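Local coordinates for protein Exo-1,5-alpha-l-arabinofuranobiosidase (Gibberella zeae, PDB 2YDT) that probably hydrolyses alpha-1,5-linked L-arabinan from a chain end, releasing arabinobiose as an exo-acting glycosidase, at residues Asn287-Val292 and Ile300-Ala305; Phe135-Ala140 and Lys192-Val197; Arg24-Leu29 and Glu46-Glu51. One frame throughout, in Å; residues are numbered along the deposited sequence.

Interaction 1: Asn287-Val292 and Ile300-Ala305; sequences NGTIVV and IFTNQA
Ile290 and Val292 pair with Asn303 and Phe301 in an antiparallel beta hairpin, formed by the two middle strands of one blade of a six-bladed beta-propeller. The short strand axes lie at 155° to each other. Each of the two pairs is hydrogen-bonded in both directions: Ile290 N reaches Asn303 O at 2.9 Å and Val292 N reaches Phe301 O at 2.8 Å, with Asn303 N and Phe301 N returning bonds to Ile290 O and Val292 O. Val291 and Thr302 form the non-hydrogen-bonded pair between them, where Thr302 CA sends its hydrogen to Ile290 O. On the face carrying Val291, this residue puts CG1 anti to its backbone N (chi1 -168°), with Val291 CG1 4.0 Å from Ile300 CD1. Leu337 of strand 336-341, in a neighbouring blade, touches both residues. Next to this, Thr289 CG2 packs on Thr302 CB at 3.8 Å, while Thr302 OG1 is hydrogen-bonded to Trp315 NE1. Glu299, a ligand of a bound manganese ion, immediately precedes the returning strand.

Toward the open end of the hairpin, side chains and a water continue the contact. Thr289 OG1, bonded to Tyr283 O, has Gln304 OE1 alongside. Asn303 OD1 accepts from Ala305 N, two residues on, in an Asx turn, while its ND2 is hydrogen-bonded to Asp308 O. A water donates to both Asn287 O and Asn303 O. Farther out, Asn287 ND2 donates to Gln304 O at 3.1 Å, with the acceptor only 5° out of the Asn287 amide plane.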
ATOM      1  N   ASN A 287     -17.612 -14.842  -8.019  1.00 18.24           N
ATOM      2  CA  ASN A 287     -16.448 -14.692  -7.122  1.00 16.88           C
ATOM      3  C   ASN A 287     -15.636 -13.401  -7.349  1.00 15.89           C
ATOM      4  O   ASN A 287     -14.647 -13.173  -6.641  1.00 14.72           O
ATOM      5  CB  ASN A 287     -15.486 -15.834  -7.301  1.00 17.43           C
ATOM      6  CG  ASN A 287     -16.066 -17.178  -6.907  1.00 17.54           C
ATOM      7  OD1 ASN A 287     -16.958 -17.265  -6.059  1.00 19.69           O
ATOM      8  ND2 ASN A 287     -15.512 -18.232  -7.487  1.00 18.48           N
ATOM      9  N   GLY A 288     -16.059 -12.585  -8.306  1.00 15.21           N
ATOM     10  CA  GLY A 288     -15.290 -11.419  -8.744  1.00 13.81           C
ATOM     11  C   GLY A 288     -13.881 -11.802  -9.121  1.00 13.04           C
ATOM     12  O   GLY A 288     -13.583 -12.972  -9.470  1.00 12.99           O
ATOM     13  N   THR A 289     -12.973 -10.822  -9.046  1.00 12.12           N
ATOM     14  CA  THR A 289     -11.587 -11.001  -9.464  1.00 11.79           C
ATOM     15  C   THR A 289     -10.669 -10.347  -8.420  1.00 10.96           C
ATOM     16  O   THR A 289     -10.776  -9.127  -8.204  1.00 10.64           O
ATOM     17  CB  THR A 289     -11.296 -10.360 -10.841  1.00 12.74           C
ATOM     18  OG1 THR A 289     -12.237 -10.849 -11.815  1.00 13.27           O
ATOM     19  CG2 THR A 289      -9.896 -10.726 -11.341  1.00 11.20           C
ATOM     20  N   ILE A 290      -9.818 -11.163  -7.812  1.00 10.19           N
ATOM     21  CA  ILE A 290      -8.717 -10.662  -6.956  1.00 10.40           C
ATOM     22  C   ILE A 290      -7.627 -10.243  -7.922  1.00 10.99           C
ATOM     23  O   ILE A 290      -7.293 -10.980  -8.826  1.00 10.71           O
ATOM     24  CB  ILE A 290      -8.151 -11.730  -5.969  1.00 10.90           C
ATOM     25  CG1 ILE A 290      -9.241 -12.322  -5.085  1.00  9.67           C
ATOM     26  CG2 ILE A 290      -7.001 -11.122  -5.128  1.00  9.12           C
ATOM     27  CD1 ILE A 290      -8.899 -13.598  -4.383  1.00 10.76           C
ATOM     28  N   VAL A 291      -7.067  -9.041  -7.741  1.00  9.66           N
ATOM     29  CA  VAL A 291      -5.982  -8.529  -8.576  1.00 10.09           C
ATOM     30  C   VAL A 291      -4.759  -8.178  -7.714  1.00  9.27           C
ATOM     31  O   VAL A 291      -4.897  -7.417  -6.735  1.00 10.19           O
ATOM     32  CB  VAL A 291      -6.403  -7.312  -9.423  1.00  9.86           C
ATOM     33  CG1 VAL A 291      -5.345  -7.024 -10.464  1.00  9.43           C
ATOM     34  CG2 VAL A 291      -7.748  -7.606 -10.160  1.00 10.63           C
ATOM     35  N   VAL A 292      -3.616  -8.734  -8.064  1.00  8.76           N
ATOM     36  CA  VAL A 292      -2.376  -8.475  -7.335  1.00  8.21           C
ATOM     37  C   VAL A 292      -1.294  -7.921  -8.271  1.00  9.05           C
ATOM     38  O   VAL A 292      -1.056  -8.407  -9.382  1.00  9.29           O
ATOM     39  CB  VAL A 292      -1.845  -9.747  -6.632  1.00  8.49           C
ATOM     40  CG1 VAL A 292      -0.478  -9.508  -6.066  1.00  7.96           C
ATOM     41  CG2 VAL A 292      -2.793 -10.174  -5.486  1.00  8.38           C
ATOM     42  N   ILE A 300      -0.083  -8.089 -14.148  1.00 11.78           N
ATOM     43  CA  ILE A 300      -1.029  -8.260 -13.028  1.00 11.10           C
ATOM     44  C   ILE A 300      -1.329  -9.759 -12.891  1.00 12.13           C
ATOM     45  O   ILE A 300      -1.272 -10.517 -13.895  1.00 12.74           O
ATOM     46  CB  ILE A 300      -2.276  -7.400 -13.148  1.00 11.93           C
ATOM     47  CG1 ILE A 300      -3.126  -7.776 -14.383  1.00 12.13           C
ATOM     48  CG2 ILE A 300      -1.865  -5.876 -13.069  1.00 11.02           C
ATOM     49  CD1 ILE A 300      -4.527  -7.213 -14.363  1.00 12.53           C
ATOM     50  N   PHE A 301      -1.651 -10.152 -11.670  1.00 10.34           N
ATOM     51  CA  PHE A 301      -1.951 -11.516 -11.285  1.00 10.73           C
ATOM     52  C   PHE A 301      -3.379 -11.571 -10.760  1.00 12.45           C
ATOM     53  O   PHE A 301      -3.760 -10.809  -9.867  1.00 12.52           O
ATOM     54  CB  PHE A 301      -0.941 -12.014 -10.276  1.00 11.36           C
ATOM     55  CG  PHE A 301       0.447 -12.061 -10.815  1.00 10.21           C
ATOM     56  CD1 PHE A 301       0.965 -13.211 -11.377  1.00 12.88           C
ATOM     57  CD2 PHE A 301       1.230 -10.918 -10.853  1.00 10.49           C
ATOM     58  CE1 PHE A 301       2.253 -13.231 -11.930  1.00 12.21           C
ATOM     59  CE2 PHE A 301       2.518 -10.942 -11.394  1.00 13.07           C
ATOM     60  CZ  PHE A 301       3.015 -12.109 -11.943  1.00 11.59           C
ATOM     61  N   THR A 302      -4.190 -12.475 -11.316  1.00 10.96           N
ATOM     62  CA  THR A 302      -5.618 -12.483 -10.996  1.00 10.94           C
ATOM     63  C   THR A 302      -6.067 -13.834 -10.455  1.00 11.36           C
ATOM     64  O   THR A 302      -5.462 -14.849 -10.753  1.00 11.92           O
ATOM     65  CB  THR A 302      -6.515 -12.130 -12.225  1.00 11.42           C
ATOM     66  OG1 THR A 302      -6.334 -13.130 -13.257  1.00 11.55           O
ATOM     67  CG2 THR A 302      -6.182 -10.730 -12.770  1.00 10.98           C
ATOM     68  N   ASN A 303      -7.168 -13.810  -9.698  1.00 11.68           N
ATOM     69  CA  ASN A 303      -7.728 -15.041  -9.114  1.00 11.83           C
ATOM     70  C   ASN A 303      -9.223 -14.862  -8.982  1.00 12.10           C
ATOM     71  O   ASN A 303      -9.717 -14.030  -8.243  1.00 12.04           O
ATOM     72  CB  ASN A 303      -7.045 -15.371  -7.780  1.00 11.00           C
ATOM     73  CG  ASN A 303      -7.400 -16.759  -7.246  1.00  9.67           C
ATOM     74  OD1 ASN A 303      -8.590 -17.034  -6.973  1.00 13.88           O
ATOM     75  ND2 ASN A 303      -6.391 -17.597  -7.040  1.00 11.01           N
ATOM     76  N   GLN A 304      -9.960 -15.694  -9.749  1.00 13.34           N
ATOM     77  CA  GLN A 304     -11.396 -15.672  -9.778  1.00 13.81           C
ATOM     78  C   GLN A 304     -11.980 -16.884  -9.031  1.00 14.81           C
ATOM     79  O   GLN A 304     -13.150 -17.215  -9.222  1.00 16.03           O
ATOM     80  CB  GLN A 304     -11.902 -15.623 -11.241  1.00 13.55           C
ATOM     81  CG  GLN A 304     -11.548 -14.296 -11.928  1.00 14.80           C
ATOM     82  CD  GLN A 304     -12.080 -14.139 -13.339  1.00 15.91           C
ATOM     83  OE1 GLN A 304     -12.347 -13.003 -13.797  1.00 18.65           O
ATOM     84  NE2 GLN A 304     -12.209 -15.240 -14.054  1.00 17.07           N
ATOM     85  N   ALA A 305     -11.179 -17.474  -8.148  1.00 15.08           N
ATOM     86  CA  ALA A 305     -11.551 -18.664  -7.365  1.00 15.14           C
ATOM     87  C   ALA A 305     -11.339 -18.442  -5.858  1.00 14.36           C
ATOM     88  O   ALA A 305     -10.995 -19.368  -5.112  1.00 14.93           O
ATOM     89  CB  ALA A 305     -10.801 -19.844  -7.884  1.00 16.05           C
TER
HETATM   90  O   HOH W   1     -12.085 -14.499  -6.488  1.00 11.96           O

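Interaction 2: Phe135-Ala140 and Lys192-Val197; sequences FVSHVA and KKWSKV
Trp194 meets Ser137 and Val139 through two different parts of its indole, its N-H and a ring face. The polar contact is nearly straight: Trp194 NE1 donates to Ser137 OG over 3.0 Å, at 171° and with the oxygen in the ring plane. Ser137 OG is also hydrogen-bonded to Leu191 O. A second hydrogen bond comes from Lys192, whose chain bends at chi2 and then runs straight, delivering Lys192 NZ to a lone pair of Val136 O at 2.7 Å.

These bonds join neighbouring blades of the beta-propeller. Strand 134-142 is an edge strand of its sheet, and 192-197 belongs to the loop leading into the last strand of the next. Val136 and Ser137 form a classic beta bulge opposite Val123, as Val139 and Ala140 do opposite Ile121.

Apolar packing is carried by Val139. Val139 CG1 lies over the six-membered ring of Trp194 in a CH-pi contact, 4.2 Å from the centroid, and Val139 CG2 sits 3.7 Å from Trp194 CE2. Leu168 of strand 165-172 touches both side chains. One water-mediated link remains, a water donating to His138 O at 2.6 Å and also to Lys192 O.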
ATOM      1  N   PHE A 135      -3.963  16.854  11.966  1.00  9.15           N
ATOM      2  CA  PHE A 135      -3.379  15.745  12.726  1.00  9.18           C
ATOM      3  C   PHE A 135      -4.445  15.090  13.584  1.00  9.15           C
ATOM      4  O   PHE A 135      -5.224  15.781  14.278  1.00 10.40           O
ATOM      5  CB  PHE A 135      -2.262  16.251  13.627  1.00  8.77           C
ATOM      6  CG  PHE A 135      -1.742  15.222  14.566  1.00  9.82           C
ATOM      7  CD1 PHE A 135      -1.026  14.154  14.078  1.00  8.53           C
ATOM      8  CD2 PHE A 135      -1.936  15.318  15.944  1.00  8.14           C
ATOM      9  CE1 PHE A 135      -0.542  13.185  14.918  1.00  9.08           C
ATOM     10  CE2 PHE A 135      -1.445  14.334  16.810  1.00  9.87           C
ATOM     11  CZ  PHE A 135      -0.734  13.284  16.296  1.00  9.10           C
ATOM     12  N   VAL A 136      -4.529  13.751  13.532  1.00  8.98           N
ATOM     13  CA  VAL A 136      -5.515  13.033  14.327  1.00  8.95           C
ATOM     14  C   VAL A 136      -4.855  12.364  15.517  1.00  8.91           C
ATOM     15  O   VAL A 136      -5.194  12.673  16.679  1.00  8.46           O
ATOM     16  CB  VAL A 136      -6.312  12.009  13.488  1.00  8.67           C
ATOM     17  CG1 VAL A 136      -7.324  11.256  14.394  1.00  9.13           C
ATOM     18  CG2 VAL A 136      -7.020  12.739  12.315  1.00  9.33           C
ATOM     19  N   SER A 137      -3.908  11.467  15.251  1.00  8.69           N
ATOM     20  CA  SER A 137      -3.225  10.740  16.299  1.00  7.92           C
ATOM     21  C   SER A 137      -1.910  10.117  15.869  1.00  7.98           C
ATOM     22  O   SER A 137      -1.706   9.844  14.680  1.00  8.63           O
ATOM     23  CB  SER A 137      -4.138   9.642  16.894  1.00  9.14           C
ATOM     24  OG  SER A 137      -4.511   8.672  15.914  1.00  9.18           O
ATOM     25  N   HIS A 138      -1.041   9.893  16.863  1.00  7.89           N
ATOM     26  CA  HIS A 138       0.119   9.019  16.741  1.00  8.31           C
ATOM     27  C   HIS A 138      -0.297   7.563  16.924  1.00  8.41           C
ATOM     28  O   HIS A 138      -1.084   7.224  17.830  1.00  9.40           O
ATOM     29  CB  HIS A 138       1.131   9.367  17.830  1.00  8.45           C
ATOM     30  CG  HIS A 138       1.621  10.774  17.777  1.00  9.46           C
ATOM     31  ND1 HIS A 138       2.230  11.311  16.660  1.00  8.95           N
ATOM     32  CD2 HIS A 138       1.647  11.749  18.728  1.00 12.21           C
ATOM     33  CE1 HIS A 138       2.627  12.546  16.929  1.00 10.24           C
ATOM     34  NE2 HIS A 138       2.277  12.842  18.174  1.00 12.92           N
ATOM     35  N   VAL A 139       0.158   6.700  16.027  1.00  7.91           N
ATOM     36  CA  VAL A 139      -0.162   5.279  16.091  1.00  8.10           C
ATOM     37  C   VAL A 139       0.959   4.435  16.662  1.00  8.52           C
ATOM     38  O   VAL A 139       0.773   3.701  17.643  1.00 10.16           O
ATOM     39  CB  VAL A 139      -0.556   4.739  14.722  1.00  8.11           C
ATOM     40  CG1 VAL A 139      -1.064   3.229  14.843  1.00  9.71           C
ATOM     41  CG2 VAL A 139      -1.649   5.660  14.056  1.00  8.56           C
ATOM     42  N   ALA A 140       2.125   4.494  16.047  1.00  8.13           N
ATOM     43  CA  ALA A 140       3.213   3.578  16.408  1.00  8.51           C
ATOM     44  C   ALA A 140       4.552   4.250  16.240  1.00  8.30           C
ATOM     45  O   ALA A 140       4.858   4.739  15.173  1.00  9.37           O
ATOM     46  CB  ALA A 140       3.160   2.304  15.530  1.00  9.17           C
ATOM     47  N   LYS A 192      -8.442   8.014  17.844  1.00 11.33           N
ATOM     48  CA  LYS A 192      -7.516   8.622  18.822  1.00 11.77           C
ATOM     49  C   LYS A 192      -6.774   7.598  19.690  1.00 11.57           C
ATOM     50  O   LYS A 192      -5.557   7.718  19.897  1.00 13.22           O
ATOM     51  CB  LYS A 192      -8.288   9.596  19.728  1.00 12.16           C
ATOM     52  CG  LYS A 192      -8.972  10.777  18.968  1.00 13.97           C
ATOM     53  CD  LYS A 192      -7.924  11.811  18.624  1.00 18.08           C
ATOM     54  CE  LYS A 192      -8.474  13.070  17.937  1.00 21.74           C
ATOM     55  NZ  LYS A 192      -7.322  13.976  17.700  1.00 22.73           N
ATOM     56  N   LYS A 193      -7.506   6.622  20.200  1.00 12.09           N
ATOM     57  CA  LYS A 193      -6.996   5.589  21.113  1.00 13.93           C
ATOM     58  C   LYS A 193      -6.772   4.336  20.258  1.00 12.72           C
ATOM     59  O   LYS A 193      -7.687   3.880  19.578  1.00 12.23           O
ATOM     60  CB  LYS A 193      -8.089   5.339  22.169  1.00 15.85           C
ATOM     61  CG  LYS A 193      -7.926   4.190  23.169  1.00 20.84           C
ATOM     62  CD  LYS A 193      -9.204   4.081  24.083  1.00 25.79           C
ATOM     63  CE  LYS A 193      -8.967   3.096  25.242  1.00 29.75           C
ATOM     64  NZ  LYS A 193     -10.209   2.876  26.066  1.00 31.37           N
ATOM     65  N   TRP A 194      -5.568   3.778  20.316  1.00 10.85           N
ATOM     66  CA  TRP A 194      -5.239   2.554  19.535  1.00 11.00           C
ATOM     67  C   TRP A 194      -5.063   1.353  20.477  1.00 11.70           C
ATOM     68  O   TRP A 194      -4.539   1.487  21.598  1.00 12.40           O
ATOM     69  CB  TRP A 194      -3.985   2.780  18.702  1.00 11.57           C
ATOM     70  CG  TRP A 194      -4.220   3.787  17.659  1.00 10.06           C
ATOM     71  CD1 TRP A 194      -4.032   5.152  17.780  1.00 11.35           C
ATOM     72  CD2 TRP A 194      -4.716   3.571  16.344  1.00  8.01           C
ATOM     73  NE1 TRP A 194      -4.426   5.767  16.651  1.00 10.56           N
ATOM     74  CE2 TRP A 194      -4.831   4.840  15.732  1.00  8.25           C
ATOM     75  CE3 TRP A 194      -5.072   2.427  15.608  1.00  9.38           C
ATOM     76  CZ2 TRP A 194      -5.297   5.002  14.428  1.00 10.93           C
ATOM     77  CZ3 TRP A 194      -5.534   2.582  14.301  1.00 10.10           C
ATOM     78  CH2 TRP A 194      -5.648   3.867  13.724  1.00  8.85           C
ATOM     79  N   SER A 195      -5.519   0.200  20.039  1.00 10.36           N
ATOM     80  CA  SER A 195      -5.365  -1.070  20.780  1.00 10.77           C
ATOM     81  C   SER A 195      -3.903  -1.499  20.974  1.00 11.39           C
ATOM     82  O   SER A 195      -2.965  -1.022  20.312  1.00 10.89           O
ATOM     83  CB  SER A 195      -6.088  -2.207  20.038  1.00 10.98           C
ATOM     84  OG  SER A 195      -5.330  -2.677  18.913  1.00 11.23           O
ATOM     85  N   LYS A 196      -3.731  -2.460  21.886  1.00 12.12           N
ATOM     86  CA  LYS A 196      -2.503  -3.231  21.964  1.00 13.72           C
ATOM     87  C   LYS A 196      -2.147  -3.774  20.565  1.00 12.38           C
ATOM     88  O   LYS A 196      -3.021  -4.126  19.762  1.00 12.56           O
ATOM     89  CB  LYS A 196      -2.807  -4.379  22.928  1.00 14.49           C
ATOM     90  CG  LYS A 196      -1.745  -5.352  23.268  1.00 21.23           C
ATOM     91  CD  LYS A 196      -2.352  -6.237  24.399  1.00 25.39           C
ATOM     92  CE  LYS A 196      -1.971  -7.701  24.322  1.00 29.46           C
ATOM     93  NZ  LYS A 196      -2.926  -8.523  25.169  1.00 31.89           N
ATOM     94  N   VAL A 197      -0.859  -3.843  20.272  1.00  9.76           N
ATOM     95  CA  VAL A 197      -0.378  -4.493  19.033  1.00 10.41           C
ATOM     96  C   VAL A 197      -0.783  -5.960  18.975  1.00 10.36           C
ATOM     97  O   VAL A 197      -0.612  -6.709  19.968  1.00 12.09           O
ATOM     98  CB  VAL A 197       1.117  -4.338  18.905  1.00  8.66           C
ATOM     99  CG1 VAL A 197       1.676  -5.092  17.674  1.00 11.59           C
ATOM    100  CG2 VAL A 197       1.508  -2.856  18.814  1.00 11.98           C
TER
HETATM  101  O   HOH W   2      -2.454   7.597  20.044  1.00 27.48           O

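Interaction 3: Arg24-Leu29 and Glu46-Glu51; sequences RDPQVL and ENYSPE. With AHR (alpha-L-arabinofuranose), chain C.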
ATOM      1  N   ARG A  24      16.095  14.756  -4.244  1.00  7.68           N
ATOM      2  CA  ARG A  24      17.001  13.704  -3.772  1.00  7.30           C
ATOM      3  C   ARG A  24      16.577  12.317  -4.221  1.00  8.53           C
ATOM      4  O   ARG A  24      15.437  11.965  -4.054  1.00  8.63           O
ATOM      5  CB  ARG A  24      17.085  13.758  -2.249  1.00  7.88           C
ATOM      6  CG  ARG A  24      17.599  15.091  -1.709  1.00  9.57           C
ATOM      7  CD  ARG A  24      17.510  15.204  -0.166  1.00  8.60           C
ATOM      8  NE  ARG A  24      16.136  15.285   0.307  1.00  7.39           N
ATOM      9  CZ  ARG A  24      15.425  14.266   0.816  1.00  6.56           C
ATOM     10  NH1 ARG A  24      15.972  13.063   1.027  1.00  7.43           N
ATOM     11  NH2 ARG A  24      14.147  14.484   1.184  1.00  8.57           N
ATOM     12  N   ASP A  25      17.508  11.530  -4.745  1.00  8.81           N
ATOM     13  CA  ASP A  25      17.281  10.119  -5.160  1.00  8.22           C
ATOM     14  C   ASP A  25      16.552   9.381  -4.039  1.00  8.42           C
ATOM     15  O   ASP A  25      16.968   9.458  -2.848  1.00  8.79           O
ATOM     16  CB  ASP A  25      18.655   9.507  -5.372  1.00  9.09           C
ATOM     17  CG  ASP A  25      18.643   8.188  -6.087  1.00 12.68           C
ATOM     18  OD1 ASP A  25      17.692   7.817  -6.787  1.00 10.03           O
ATOM     19  OD2 ASP A  25      19.708   7.544  -5.986  1.00 17.54           O
ATOM     20  N   PRO A  26      15.422   8.700  -4.366  1.00  8.47           N
ATOM     21  CA  PRO A  26      14.829   8.396  -5.690  1.00  7.97           C
ATOM     22  C   PRO A  26      13.870   9.444  -6.250  1.00  7.24           C
ATOM     23  O   PRO A  26      13.276   9.211  -7.307  1.00  7.01           O
ATOM     24  CB  PRO A  26      14.080   7.096  -5.417  1.00  7.63           C
ATOM     25  CG  PRO A  26      13.553   7.300  -4.036  1.00  8.23           C
ATOM     26  CD  PRO A  26      14.681   7.991  -3.299  1.00  8.21           C
ATOM     27  N   GLN A  27      13.688  10.559  -5.538  1.00  7.43           N
ATOM     28  CA  GLN A  27      12.940  11.741  -5.983  1.00  6.77           C
ATOM     29  C   GLN A  27      11.451  11.604  -5.709  1.00  6.86           C
ATOM     30  O   GLN A  27      10.857  12.448  -5.047  1.00  6.18           O
ATOM     31  CB  GLN A  27      13.263  12.162  -7.428  1.00  7.02           C
ATOM     32  CG  GLN A  27      14.756  12.364  -7.686  1.00  6.43           C
ATOM     33  CD  GLN A  27      15.027  12.930  -9.053  1.00  8.78           C
ATOM     34  OE1 GLN A  27      14.590  12.356 -10.036  1.00  9.22           O
ATOM     35  NE2 GLN A  27      15.732  14.080  -9.133  1.00  8.48           N
ATOM     36  N   VAL A  28      10.856  10.547  -6.233  1.00  6.26           N
ATOM     37  CA  VAL A  28       9.503  10.131  -5.902  1.00  5.43           C
ATOM     38  C   VAL A  28       9.548   8.615  -5.724  1.00  6.19           C
ATOM     39  O   VAL A  28      10.456   7.953  -6.254  1.00  7.15           O
ATOM     40  CB  VAL A  28       8.493  10.534  -6.960  1.00  5.53           C
ATOM     41  CG1 VAL A  28       8.418  12.077  -7.056  1.00  6.22           C
ATOM     42  CG2 VAL A  28       8.803   9.860  -8.360  1.00  7.46           C
ATOM     43  N   LEU A  29       8.578   8.068  -4.982  1.00  5.49           N
ATOM     44  CA  LEU A  29       8.470   6.627  -4.760  1.00  5.44           C
ATOM     45  C   LEU A  29       7.103   6.419  -4.099  1.00  6.90           C
ATOM     46  O   LEU A  29       6.541   7.347  -3.500  1.00  6.13           O
ATOM     47  CB  LEU A  29       9.598   6.140  -3.822  1.00  5.22           C
ATOM     48  CG  LEU A  29       9.875   4.640  -3.805  1.00  5.78           C
ATOM     49  CD1 LEU A  29      10.548   4.181  -5.142  1.00  6.36           C
ATOM     50  CD2 LEU A  29      10.701   4.221  -2.578  1.00  7.31           C
ATOM     51  N   GLU A  46       5.695   9.483  -1.851  1.00  6.63           N
ATOM     52  CA  GLU A  46       6.870  10.011  -1.101  1.00  6.14           C
ATOM     53  C   GLU A  46       7.551  11.039  -1.980  1.00  6.32           C
ATOM     54  O   GLU A  46       7.945  10.724  -3.095  1.00  6.83           O
ATOM     55  CB  GLU A  46       7.878   8.914  -0.783  1.00  5.63           C
ATOM     56  CG  GLU A  46       7.355   7.808   0.112  1.00  5.98           C
ATOM     57  CD  GLU A  46       8.290   6.617   0.278  1.00  6.23           C
ATOM     58  OE1 GLU A  46       9.322   6.524  -0.386  1.00  6.73           O
ATOM     59  OE2 GLU A  46       7.939   5.750   1.094  1.00  7.31           O
ATOM     60  N   ASN A  47       7.762  12.254  -1.460  1.00  6.86           N
ATOM     61  CA  ASN A  47       8.255  13.383  -2.242  1.00  6.56           C
ATOM     62  C   ASN A  47       9.569  13.859  -1.624  1.00  6.84           C
ATOM     63  O   ASN A  47       9.601  14.415  -0.520  1.00  7.04           O
ATOM     64  CB  ASN A  47       7.172  14.461  -2.194  1.00  6.62           C
ATOM     65  CG  ASN A  47       7.384  15.591  -3.194  1.00  7.14           C
ATOM     66  OD1 ASN A  47       7.238  15.372  -4.395  1.00  6.78           O
ATOM     67  ND2 ASN A  47       7.654  16.819  -2.690  1.00  5.25           N
ATOM     68  N   TYR A  48      10.670  13.521  -2.285  1.00  7.57           N
ATOM     69  CA  TYR A  48      12.026  13.650  -1.716  1.00  7.03           C
ATOM     70  C   TYR A  48      12.600  15.038  -2.048  1.00  8.19           C
ATOM     71  O   TYR A  48      13.656  15.177  -2.671  1.00  8.34           O
ATOM     72  CB  TYR A  48      12.959  12.532  -2.179  1.00  7.36           C
ATOM     73  CG  TYR A  48      12.637  11.148  -1.668  1.00  6.56           C
ATOM     74  CD1 TYR A  48      13.419  10.551  -0.702  1.00  7.70           C
ATOM     75  CD2 TYR A  48      11.535  10.430  -2.146  1.00  6.11           C
ATOM     76  CE1 TYR A  48      13.143   9.273  -0.200  1.00  7.28           C
ATOM     77  CE2 TYR A  48      11.248   9.162  -1.648  1.00  5.71           C
ATOM     78  CZ  TYR A  48      12.053   8.577  -0.682  1.00  6.00           C
ATOM     79  OH  TYR A  48      11.777   7.324  -0.174  1.00  8.07           O
ATOM     80  N   SER A  49      11.945  16.038  -1.499  1.00  7.67           N
ATOM     81  CA  SER A  49      12.349  17.427  -1.738  1.00  7.78           C
ATOM     82  C   SER A  49      13.568  17.790  -0.887  1.00  7.68           C
ATOM     83  O   SER A  49      13.832  17.192   0.130  1.00  7.38           O
ATOM     84  CB  SER A  49      11.174  18.367  -1.461  1.00  8.54           C
ATOM     85  OG  SER A  49      10.708  18.193  -0.138  1.00  8.91           O
ATOM     86  N   PRO A  50      14.341  18.805  -1.325  1.00 10.01           N
ATOM     87  CA  PRO A  50      15.449  19.299  -0.499  1.00 10.56           C
ATOM     88  C   PRO A  50      14.891  20.037   0.713  1.00  9.60           C
ATOM     89  O   PRO A  50      14.006  20.874   0.562  1.00 11.81           O
ATOM     90  CB  PRO A  50      16.189  20.281  -1.451  1.00 11.60           C
ATOM     91  CG  PRO A  50      15.490  20.172  -2.766  1.00 13.95           C
ATOM     92  CD  PRO A  50      14.147  19.593  -2.549  1.00 11.29           C
ATOM     93  N   GLU A  51      15.439  19.740   1.900  1.00 10.69           N
ATOM     94  CA  GLU A  51      14.924  20.218   3.168  1.00 11.21           C
ATOM     95  C   GLU A  51      15.886  21.260   3.796  1.00 12.84           C
ATOM     96  O   GLU A  51      17.057  21.079   3.684  1.00 13.75           O
ATOM     97  CB  GLU A  51      14.809  19.048   4.126  1.00 11.83           C
ATOM     98  CG  GLU A  51      13.710  18.065   3.728  1.00  8.97           C
ATOM     99  CD  GLU A  51      13.603  16.905   4.688  1.00  9.70           C
ATOM    100  OE1 GLU A  51      14.528  16.071   4.676  1.00 10.95           O
ATOM    101  OE2 GLU A  51      12.608  16.854   5.459  1.00  8.88           O
TER
HETATM  102  O5  AHR C 501       9.412   3.599   1.416  1.00  7.41           O
HETATM  103  C5  AHR C 501      10.820   3.891   1.395  1.00  7.41           C
HETATM  104  C4  AHR C 501      11.649   2.662   1.673  1.00  7.15           C
HETATM  105  O4  AHR C 501      11.433   2.138   2.968  1.00  7.20           O
HETATM  106  C3  AHR C 501      13.163   2.946   1.688  1.00  7.31           C
HETATM  107  O3  AHR C 501      13.751   3.015   0.364  1.00  7.81           O
HETATM  108  C2  AHR C 501      13.688   1.736   2.422  1.00  7.15           C
HETATM  109  O2  AHR C 501      14.916   1.935   3.136  1.00  7.85           O
HETATM  110  C1  AHR C 501      12.561   1.399   3.361  1.00  8.35           C
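Arg24 grips the turn at Tyr48 and Ser49 with both backbone and side chain. Arg24 N donates to Tyr48 O at 2.9 Å, and the side chain, bent at chi3 (-69°), turns the guanidinium side-on to Ser49 O. Arg24 NE at 3.0 Å and Arg24 NH2 at 2.9 Å share the single Ser49 O, which lies in the guanidinium plane. Both nitrogens approach from the same face of the carbonyl. Glu51 OE1 sits well out of the guanidinium plane and makes only a long salt bridge to NH2; the same oxygen is hydrogen-bonded to Ser114 OG and salt-bridged to Arg85.

Pro26, preceded by a cis peptide, places CD over the centre of the Tyr48 ring in a CH-pi contact, 3.7 Å from the centroid. At Gln27 the backbone takes over: Gln27 O accepts from Tyr48 N at 3.0 Å, with the donor above the carbonyl plane. Here the chain enters the first strand of a beta-propeller blade, whose hairpin with strand 41-47 lines the arabinofuranose pocket. Val28 CA directs its hydrogen to Glu46 O.

Leu29 O receives Glu46 N at 2.8 Å, and the two side chains run side by side toward the sugar, which Leu29 CD2 meets at C5. The Glu46 carboxylate is held at both oxygens. Tyr48 OH donates to Glu46 OE1 at 2.6 Å from above the carboxylate plane, a bond between two residues of the pocket that, with those at OE2, limits the rotation of the carboxylate. Glu46 OE2 accepts from Gln87 N and, at 2.6 Å, from the arabinofuranose O5.

In the fold
From the N terminus, interaction 3 comes first, closing a hairpin of two strands, 28-35 and 41-47, at the sugar-binding end of an early blade. Interaction 2 follows, and its loop is longer: 135-140 meets 192-197 after the chain has left one blade and laid down three strands of the next, so it ties two blades together. Interaction 1 closes last, a hairpin with seven residues between its segments, inside a single blade late in the sequence. The three loops lie in series, without nesting or crossing. Interaction 1 lies on the opposite side of the chain's centre from both others, with centres about 33 Å apart in each case; those of interactions 2 and 3 are about 27 Å apart.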